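Local coordinates for interphotoreceptor retinoid-binding protein (Xenopus laevis, PDB 1J7X), which probably binds retinoids in the extracellular matrix between photoreceptors and the retinal pigment epithelium and helps carry them between the two cell layers, at residues A93-N96 against T97-V101; P127-N131 against T132-P136; K197-G200 against S201-V205; Q212-T215 against A216-F220. All coordinates share one frame; numbering follows the deposited sequence.

Contact 1 of 4, residues A93-N96 against T97-V101; sequences ALVN and TVFKV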
# COMPACT_ATOMS: atom_id res chain seq x y z
N ALA A 93 6.18 -22.38 15.89
CA ALA A 93 6.54 -21.44 16.94
C ALA A 93 6.70 -20.01 16.36
O ALA A 93 6.24 -19.03 16.98
CB ALA A 93 7.82 -21.86 17.59
N LEU A 94 7.38 -19.90 15.20
CA LEU A 94 7.58 -18.64 14.52
C LEU A 94 6.22 -18.01 14.11
O LEU A 94 5.92 -16.82 14.37
CB LEU A 94 8.39 -18.90 13.34
CG LEU A 94 8.72 -17.64 12.47
CD1 LEU A 94 9.37 -16.57 13.34
CD2 LEU A 94 9.58 -18.00 11.27
N VAL A 95 5.40 -18.84 13.48
CA VAL A 95 4.08 -18.39 13.04
C VAL A 95 3.33 -17.87 14.30
O VAL A 95 2.62 -16.84 14.23
CB VAL A 95 3.32 -19.48 12.32
CG1 VAL A 95 1.81 -19.13 12.23
CG2 VAL A 95 3.94 -19.69 10.93
N ASN A 96 3.49 -18.58 15.43
CA ASN A 96 2.77 -18.20 16.66
C ASN A 96 3.20 -16.84 17.20
O ASN A 96 2.47 -16.20 17.93
CB ASN A 96 2.93 -19.28 17.79
CG ASN A 96 2.05 -20.55 17.56
OD1 ASN A 96 1.11 -20.49 16.79
ND2 ASN A 96 2.47 -21.70 18.11
N THR A 97 4.37 -16.43 16.86
CA THR A 97 4.82 -15.12 17.32
C THR A 97 4.63 -14.01 16.26
O THR A 97 4.59 -12.85 16.59
CB THR A 97 6.29 -15.10 17.74
OG1 THR A 97 7.09 -15.59 16.73
CG2 THR A 97 6.60 -16.01 18.89
N VAL A 98 4.52 -14.37 14.99
CA VAL A 98 4.26 -13.42 13.92
C VAL A 98 2.82 -12.97 13.95
O VAL A 98 2.51 -11.80 13.69
CB VAL A 98 4.57 -13.99 12.53
CG1 VAL A 98 4.00 -13.10 11.43
CG2 VAL A 98 6.01 -14.23 12.36
N PHE A 99 1.92 -13.88 14.22
CA PHE A 99 0.45 -13.58 14.25
C PHE A 99 -0.13 -13.72 15.62
O PHE A 99 -0.08 -14.82 16.16
CB PHE A 99 -0.31 -14.49 13.31
CG PHE A 99 0.17 -14.49 11.89
CD1 PHE A 99 -0.33 -13.54 10.98
CD2 PHE A 99 1.14 -15.32 11.44
CE1 PHE A 99 0.13 -13.55 9.76
CE2 PHE A 99 1.57 -15.35 10.20
CZ PHE A 99 1.01 -14.47 9.29
N LYS A 100 -0.69 -12.65 16.19
CA LYS A 100 -1.36 -12.65 17.48
C LYS A 100 -2.85 -12.73 17.24
O LYS A 100 -3.44 -11.84 16.59
CB LYS A 100 -1.00 -11.39 18.24
CG LYS A 100 -1.82 -11.13 19.53
CD LYS A 100 -1.49 -9.74 20.12
CE LYS A 100 -2.02 -9.54 21.49
NZ LYS A 100 -3.48 -9.58 21.60
N VAL A 101 -3.46 -13.80 17.74
CA VAL A 101 -4.85 -14.01 17.56
C VAL A 101 -5.55 -14.16 18.92
O VAL A 101 -5.05 -15.01 19.73
CB VAL A 101 -5.09 -15.28 16.77
CG1 VAL A 101 -6.54 -15.50 16.49
CG2 VAL A 101 -4.28 -15.22 15.48

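Contact 2 of 4, residues P127-N131 against T132-P136; sequences PFIVN and TVWEP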
# COMPACT_ATOMS: atom_id res chain seq x y z
N PRO A 127 0.90 -23.80 6.10
CA PRO A 127 0.33 -24.91 6.87
C PRO A 127 0.19 -24.58 8.36
O PRO A 127 -0.70 -25.00 8.98
CB PRO A 127 1.36 -26.06 6.62
CG PRO A 127 1.90 -25.73 5.31
CD PRO A 127 2.07 -24.26 5.36
N PHE A 128 1.06 -23.77 8.86
CA PHE A 128 1.10 -23.40 10.29
C PHE A 128 0.15 -22.24 10.53
O PHE A 128 -0.40 -22.15 11.67
CB PHE A 128 2.54 -23.06 10.66
CG PHE A 128 3.51 -24.23 10.29
CD1 PHE A 128 3.53 -25.37 11.05
CD2 PHE A 128 4.26 -24.17 9.17
CE1 PHE A 128 4.40 -26.48 10.72
CE2 PHE A 128 5.11 -25.27 8.77
CZ PHE A 128 5.16 -26.42 9.56
N ILE A 129 -0.01 -21.37 9.51
CA ILE A 129 -0.92 -20.25 9.64
C ILE A 129 -2.35 -20.77 9.77
O ILE A 129 -3.25 -20.19 10.47
CB ILE A 129 -0.79 -19.26 8.47
CG1 ILE A 129 0.56 -18.71 8.54
CG2 ILE A 129 -1.85 -18.17 8.68
CD1 ILE A 129 0.85 -17.84 7.32
N VAL A 130 -2.56 -21.93 9.19
CA VAL A 130 -3.87 -22.55 9.37
C VAL A 130 -4.25 -22.73 10.84
O VAL A 130 -5.42 -22.49 11.25
CB VAL A 130 -3.94 -23.93 8.69
CG1 VAL A 130 -5.20 -24.66 9.09
CG2 VAL A 130 -3.85 -23.81 7.16
N ASN A 131 -3.28 -23.20 11.63
CA ASN A 131 -3.50 -23.48 13.03
C ASN A 131 -3.54 -22.18 13.85
O ASN A 131 -4.31 -22.04 14.77
CB ASN A 131 -2.33 -24.34 13.58
CG ASN A 131 -2.31 -25.71 12.97
OD1 ASN A 131 -3.38 -26.28 12.72
ND2 ASN A 131 -1.10 -26.27 12.72
N THR A 132 -2.67 -21.21 13.53
CA THR A 132 -2.62 -19.98 14.34
C THR A 132 -3.76 -19.00 14.04
O THR A 132 -4.32 -18.36 14.94
CB THR A 132 -1.30 -19.36 14.12
OG1 THR A 132 -0.28 -20.31 14.48
CG2 THR A 132 -1.00 -18.10 15.00
N VAL A 133 -4.13 -18.91 12.82
CA VAL A 133 -5.07 -17.84 12.41
C VAL A 133 -6.39 -18.37 11.93
O VAL A 133 -7.35 -18.20 12.58
CB VAL A 133 -4.47 -16.97 11.33
CG1 VAL A 133 -5.47 -15.86 10.89
CG2 VAL A 133 -3.21 -16.39 11.80
N TRP A 134 -6.42 -19.06 10.79
CA TRP A 134 -7.62 -19.39 10.11
C TRP A 134 -8.61 -20.27 10.91
O TRP A 134 -9.78 -19.99 10.91
CB TRP A 134 -7.32 -19.96 8.71
CG TRP A 134 -6.40 -18.99 7.94
CD1 TRP A 134 -5.19 -19.26 7.46
CD2 TRP A 134 -6.65 -17.60 7.66
NE1 TRP A 134 -4.64 -18.13 6.89
CE2 TRP A 134 -5.55 -17.11 6.97
CE3 TRP A 134 -7.73 -16.73 7.93
CZ2 TRP A 134 -5.45 -15.78 6.62
CZ3 TRP A 134 -7.68 -15.43 7.48
CH2 TRP A 134 -6.52 -14.98 6.86
N GLU A 135 -8.08 -21.27 11.57
CA GLU A 135 -8.95 -22.16 12.38
C GLU A 135 -9.47 -21.45 13.60
O GLU A 135 -10.67 -21.43 13.76
CB GLU A 135 -8.24 -23.45 12.73
CG GLU A 135 -9.16 -24.28 13.75
CD GLU A 135 -10.55 -24.66 13.25
OE1 GLU A 135 -10.77 -24.84 12.04
OE2 GLU A 135 -11.49 -24.85 14.14
N PRO A 136 -8.67 -20.87 14.47
CA PRO A 136 -9.19 -20.25 15.66
C PRO A 136 -10.31 -19.15 15.42
O PRO A 136 -11.27 -19.01 16.24
CB PRO A 136 -7.91 -19.66 16.26
CG PRO A 136 -6.86 -20.51 15.79
CD PRO A 136 -7.16 -20.77 14.44

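Contact 3 of 4, residues K197-G200 against S201-V205; sequences KPYG and SKKGV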
# COMPACT_ATOMS: atom_id res chain seq x y z
N LYS A 197 -9.14 -22.60 6.15
CA LYS A 197 -10.52 -22.13 5.97
C LYS A 197 -10.57 -20.65 5.72
O LYS A 197 -10.03 -19.85 6.47
CB LYS A 197 -11.30 -22.37 7.24
CG LYS A 197 -11.59 -23.86 7.52
CD LYS A 197 -12.13 -24.06 8.90
CE LYS A 197 -12.38 -25.51 9.18
NZ LYS A 197 -12.60 -25.66 10.67
N PRO A 198 -11.15 -20.24 4.61
CA PRO A 198 -11.30 -18.80 4.38
C PRO A 198 -12.27 -18.26 5.42
O PRO A 198 -13.13 -18.99 5.97
CB PRO A 198 -11.88 -18.72 2.93
CG PRO A 198 -12.33 -19.96 2.63
CD PRO A 198 -11.49 -20.99 3.39
N TYR A 199 -12.08 -17.01 5.79
CA TYR A 199 -12.96 -16.38 6.73
C TYR A 199 -14.27 -16.13 6.01
O TYR A 199 -15.25 -15.97 6.61
CB TYR A 199 -12.43 -14.99 7.21
CG TYR A 199 -13.11 -14.51 8.45
CD1 TYR A 199 -13.11 -15.27 9.59
CD2 TYR A 199 -13.75 -13.31 8.52
CE1 TYR A 199 -13.72 -14.79 10.74
CE2 TYR A 199 -14.43 -12.90 9.63
CZ TYR A 199 -14.42 -13.64 10.75
OH TYR A 199 -14.98 -13.14 11.99
N GLY A 200 -14.23 -16.02 4.70
CA GLY A 200 -15.42 -15.84 3.93
C GLY A 200 -15.71 -14.35 3.63
O GLY A 200 -15.08 -13.45 4.11
N SER A 201 -16.78 -14.12 2.88
CA SER A 201 -17.15 -12.74 2.50
C SER A 201 -18.31 -12.11 3.20
O SER A 201 -18.60 -10.87 2.94
CB SER A 201 -17.46 -12.69 1.00
OG SER A 201 -18.66 -13.46 0.73
N LYS A 202 -18.86 -12.84 4.17
CA LYS A 202 -20.04 -12.40 4.91
C LYS A 202 -19.79 -11.73 6.26
O LYS A 202 -20.34 -10.71 6.57
CB LYS A 202 -21.01 -13.57 5.09
CG LYS A 202 -21.36 -14.32 3.82
CD LYS A 202 -22.10 -13.48 2.76
CE LYS A 202 -23.47 -13.06 3.31
NZ LYS A 202 -24.27 -14.24 3.84
N LYS A 203 -18.97 -12.29 7.10
CA LYS A 203 -18.74 -11.77 8.39
C LYS A 203 -18.07 -10.36 8.38
O LYS A 203 -17.31 -10.03 7.52
CB LYS A 203 -17.82 -12.70 9.16
CG LYS A 203 -18.48 -14.08 9.50
CD LYS A 203 -17.49 -15.10 10.06
CE LYS A 203 -18.22 -16.51 10.42
NZ LYS A 203 -17.30 -17.43 10.99
N GLY A 204 -18.38 -9.61 9.36
CA GLY A 204 -17.84 -8.27 9.47
C GLY A 204 -16.34 -8.25 9.68
O GLY A 204 -15.78 -9.01 10.43
N VAL A 205 -15.67 -7.36 8.97
CA VAL A 205 -14.27 -7.20 9.04
C VAL A 205 -13.91 -5.70 9.23
O VAL A 205 -14.43 -4.83 8.50
CB VAL A 205 -13.53 -7.74 7.81
CG1 VAL A 205 -12.01 -7.56 8.02
CG2 VAL A 205 -13.85 -9.22 7.56
O HOH W 1 -15.75 -17.93 8.84
O HOH W 2 -17.61 -14.87 6.17

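Contact 4 of 4, residues Q212-T215 against A216-F220; sequences QTAT and AAEEF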
# COMPACT_ATOMS: atom_id res chain seq x y z
N GLN A 212 1.76 4.88 11.01
CA GLN A 212 2.89 4.02 10.77
C GLN A 212 2.58 2.88 9.76
O GLN A 212 3.48 2.30 9.20
CB GLN A 212 3.42 3.39 12.05
CG GLN A 212 3.93 4.44 13.02
CD GLN A 212 3.97 3.91 14.46
OE1 GLN A 212 4.31 2.74 14.67
NE2 GLN A 212 3.60 4.77 15.46
N THR A 213 1.32 2.57 9.52
CA THR A 213 0.98 1.52 8.55
C THR A 213 1.57 1.82 7.19
O THR A 213 1.42 2.97 6.67
CB THR A 213 -0.53 1.40 8.47
OG1 THR A 213 -1.09 1.27 9.81
CG2 THR A 213 -1.01 0.19 7.55
N ALA A 214 2.31 0.89 6.58
CA ALA A 214 3.08 1.17 5.38
C ALA A 214 3.03 0.08 4.32
O ALA A 214 2.74 -1.08 4.64
CB ALA A 214 4.51 1.43 5.75
N THR A 215 3.50 0.46 3.15
CA THR A 215 3.56 -0.36 1.94
C THR A 215 2.44 -1.41 1.81
O THR A 215 1.25 -1.09 1.77
CB THR A 215 5.00 -0.99 1.87
OG1 THR A 215 5.35 -1.69 3.08
CG2 THR A 215 6.10 0.10 1.86
N ALA A 216 2.90 -2.67 1.83
CA ALA A 216 1.96 -3.78 1.62
C ALA A 216 0.75 -3.69 2.54
O ALA A 216 -0.36 -4.13 2.21
CB ALA A 216 2.61 -5.11 1.78
N ALA A 217 0.95 -3.21 3.80
CA ALA A 217 -0.18 -3.08 4.73
C ALA A 217 -1.21 -2.06 4.24
O ALA A 217 -2.39 -2.24 4.45
CB ALA A 217 0.33 -2.77 6.16
N GLU A 218 -0.71 -0.97 3.67
CA GLU A 218 -1.61 0.05 3.11
C GLU A 218 -2.42 -0.49 1.91
O GLU A 218 -3.58 -0.29 1.81
CB GLU A 218 -0.76 1.27 2.69
CG GLU A 218 -0.04 1.98 3.83
CD GLU A 218 0.71 3.26 3.37
OE1 GLU A 218 -0.01 4.35 3.14
OE2 GLU A 218 1.94 3.21 3.15
N GLU A 219 -1.71 -1.27 1.09
CA GLU A 219 -2.34 -1.90 -0.08
C GLU A 219 -3.41 -2.80 0.33
O GLU A 219 -4.52 -2.76 -0.21
CB GLU A 219 -1.35 -2.61 -0.96
CG GLU A 219 -0.55 -1.66 -1.83
CD GLU A 219 0.43 -2.39 -2.81
OE1 GLU A 219 0.11 -3.52 -3.23
OE2 GLU A 219 1.51 -1.74 -3.13
N PHE A 220 -3.13 -3.59 1.37
CA PHE A 220 -4.16 -4.55 1.94
C PHE A 220 -5.35 -3.82 2.45
O PHE A 220 -6.54 -4.17 2.12
CB PHE A 220 -3.55 -5.48 3.02
CG PHE A 220 -4.52 -6.41 3.60
CD1 PHE A 220 -4.81 -7.57 3.01
CD2 PHE A 220 -5.16 -6.12 4.82
CE1 PHE A 220 -5.87 -8.38 3.55
CE2 PHE A 220 -6.04 -6.94 5.36
CZ PHE A 220 -6.40 -8.07 4.74

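Contact 1 of 4, residues A93-N96 against T97-V101
Thr-97 and Val-98 both bond to the carbonyl of Leu-94, whose oxygen is held by three donors. Val-98 N comes almost head-on to Leu-94 O at 2.9 Å, while Thr-97 N, 3.0 Å from Leu-94 O, stands well above the carbonyl plane, 64° out of it. The third donor is the hydroxyl: Thr-97 OG1 sits between its backbone N and carbonyl carbon (chi1 54°) and meets Leu-94 O at 2.9 Å. Phe-99 N reaches Val-95 O at 3.0 Å. Three-residue and four-residue bonds thus mix as helix 88-98 runs out, and Phe-99 is the first residue to leave helical geometry before strand 100-104, an outermost strand of the mixed sheet. Among the apolar contacts, the side chains of Val-95 and Phe-99 cross obliquely, CG1 of Val-95 meeting Phe-99 CD2 at 3.9 Å; the ring edge also comes up to Val-95 O, with CD2 3.5 Å away. Val-98 CG1 rests over one face of the Phe-99 ring, toward its rim, and Leu-94 CD1 grazes Val-98 CG2 at 4.2 Å. Toward helix 119-137, Val-95 packs on Leu-125 and Phe-128, and Asn-96 OD1 accepts hydrogen bonds from Thr-132 OG1 and Gln-92 NE2.

Contact 2 of 4, residues P127-N131 against T132-P136
Ile-129 and Trp-134 lie side by side, pointing the same way, with the methyl CG2 of Ile-129 3.3 Å from Trp-134 NE1, set obliquely to the indole. Held anti to the Ile-129 backbone N (chi1 of CG1 -64°), CG2 also meets Val-133 CG2 at 3.8 Å. Val-133 in turn lays CG1 over the centre of one indole face, and Tyr-164 stacks on the same ring system. The ring of Pro-136 lies against the carbonyl of Asn-131, with CD 3.1 Å from Asn-131 O. Behind these side chains the backbone widens into a pi-type turn: Val-133 N still bonds Ile-129 O at 2.8 Å, Trp-134 N reaches that oxygen only weakly, and Glu-135 N bonds Val-130 O, five residues back, at 2.9 Å. Farther out, Asn-131 ND2 bonds Gln-92 OE1 and Glu-135 OE1 forms a salt bridge with Lys-197 NZ, tying this helix of the beta-alpha-beta unit 108-146 to its neighbours. An alanine at Pro-136 would remove CG and CD, and would probably leave Asn-131 O without its ring neighbours and lose the ring's restraint on phi. Since proline has no N-H, the ladder misses a rung at Pro-136 and the helix kinks there.

Contact 3 of 4, residues K197-G200 against S201-V205
Between Tyr-199 and Lys-203 the chain swings round in a loop that leads into strand 204-209, and no direct hydrogen bond joins its two halves. The turn passes through Gly-200 at phi 95° and psi 178°, where a beta carbon would jam against the carbonyl oxygen of Tyr-199 and clash with Ser-201 N. Two waters bridge the loop instead, both donating to Tyr-199 O. One, 2.6 Å from Tyr-199 O, accepts from Lys-203 N; the other accepts from Lys-203 NZ at 2.7 Å. The Lys-203 chain, CG beside its backbone N, stays extended beyond CG and crosses the phenol at about a right angle, which carries CD over one ring face in a CH-pi contact, 3.9 Å from the centroid of the Tyr-199 ring and 27° off the normal. Its CB meets Tyr-199 CE2 at 3.4 Å. The oxygen of Gly-204 lies near the ring plane at the edge, and Val-205 CG2 approaches Tyr-199 CD2 obliquely. Beyond the loop, Tyr-199 OH bonds Thr-140 OG1 and Lys-203 NZ bonds Thr-140 O, just before strand 142-146. A leucine in place of Tyr-199 would take away the flat face and the hydroxyl, and would probably leave the Lys-203 chain without its platform and Thr-140 OG1 without its mate. With methylenes on the ring and its ammonium shared between water and carbonyl, Lys-203 closes the loop by apolar and polar contacts together.

Contact 4 of 4, residues Q212-T215 against A216-F220
Ala-214 O and Thr-215 O take up the amides of Ala-217, Glu-218 and Glu-219, near the start of helix 216-226. Ala-217 N donates to Ala-214 O at 2.9 Å, and Thr-215 O receives Glu-219 N in the carbonyl plane at 3.0 Å, together with a weak bond from Glu-218 N. Thr-215 stands at the N-cap, but its hydroxyl makes no capping bond: OG1, placed between its backbone N and carbonyl carbon (chi1 53°), accepts from Gly-153 N and is weakly bonded to Val-151 O. The buried Glu-218 side chain, extended beyond CG, runs back along the preceding loop, with CG 3.3 Å from Thr-213 O and OE2 3.2 Å from Ala-214 CA. Its OE1 bonds Thr-237 OG1 and Gly-239 N, its OE2 bonds Asn-240 N, and Thr-213 O itself is met by Ser-238 OG. Thr-213 CG2 lies 3.5 Å from Ala-217 CB, while OG1 bonds Leu-147 O and Ser-210 N. Thr-215 adopts an unusual backbone conformation, phi 31° and psi -116°, where the loop after strand 204-209 enters helix 216-226. In the ClpP/crotonase-like beta-beta-alpha spiral fold of S41 peptidases the catalytic serine lies at the start of the corresponding helix, and Thr-215 probably takes its place.

Contact 4 is the deeply buried one, its centre about 4 Å from that of the chain, against 22 to 25 Å for the centres of contacts 1, 2 and 3; contact 1 is a surface contact, contacts 2 and 3 are partly buried. Contacts 1 and 2 touch directly, as helices 88-98 and 119-137 pack together, and contact 2 passes on to contact 3 through the Glu-135 to Lys-197 salt bridge; contact 4 touches none of them. Contacts 1 and 3 both lead into strands of the mixed sheet. Contacts 1 and 2 rest mainly on helical backbone bonds and apolar packing, with the Asn-96 to Thr-132 pair between them; contact 3 uses bridging water, and contact 4 satisfies its polar groups with protein partners.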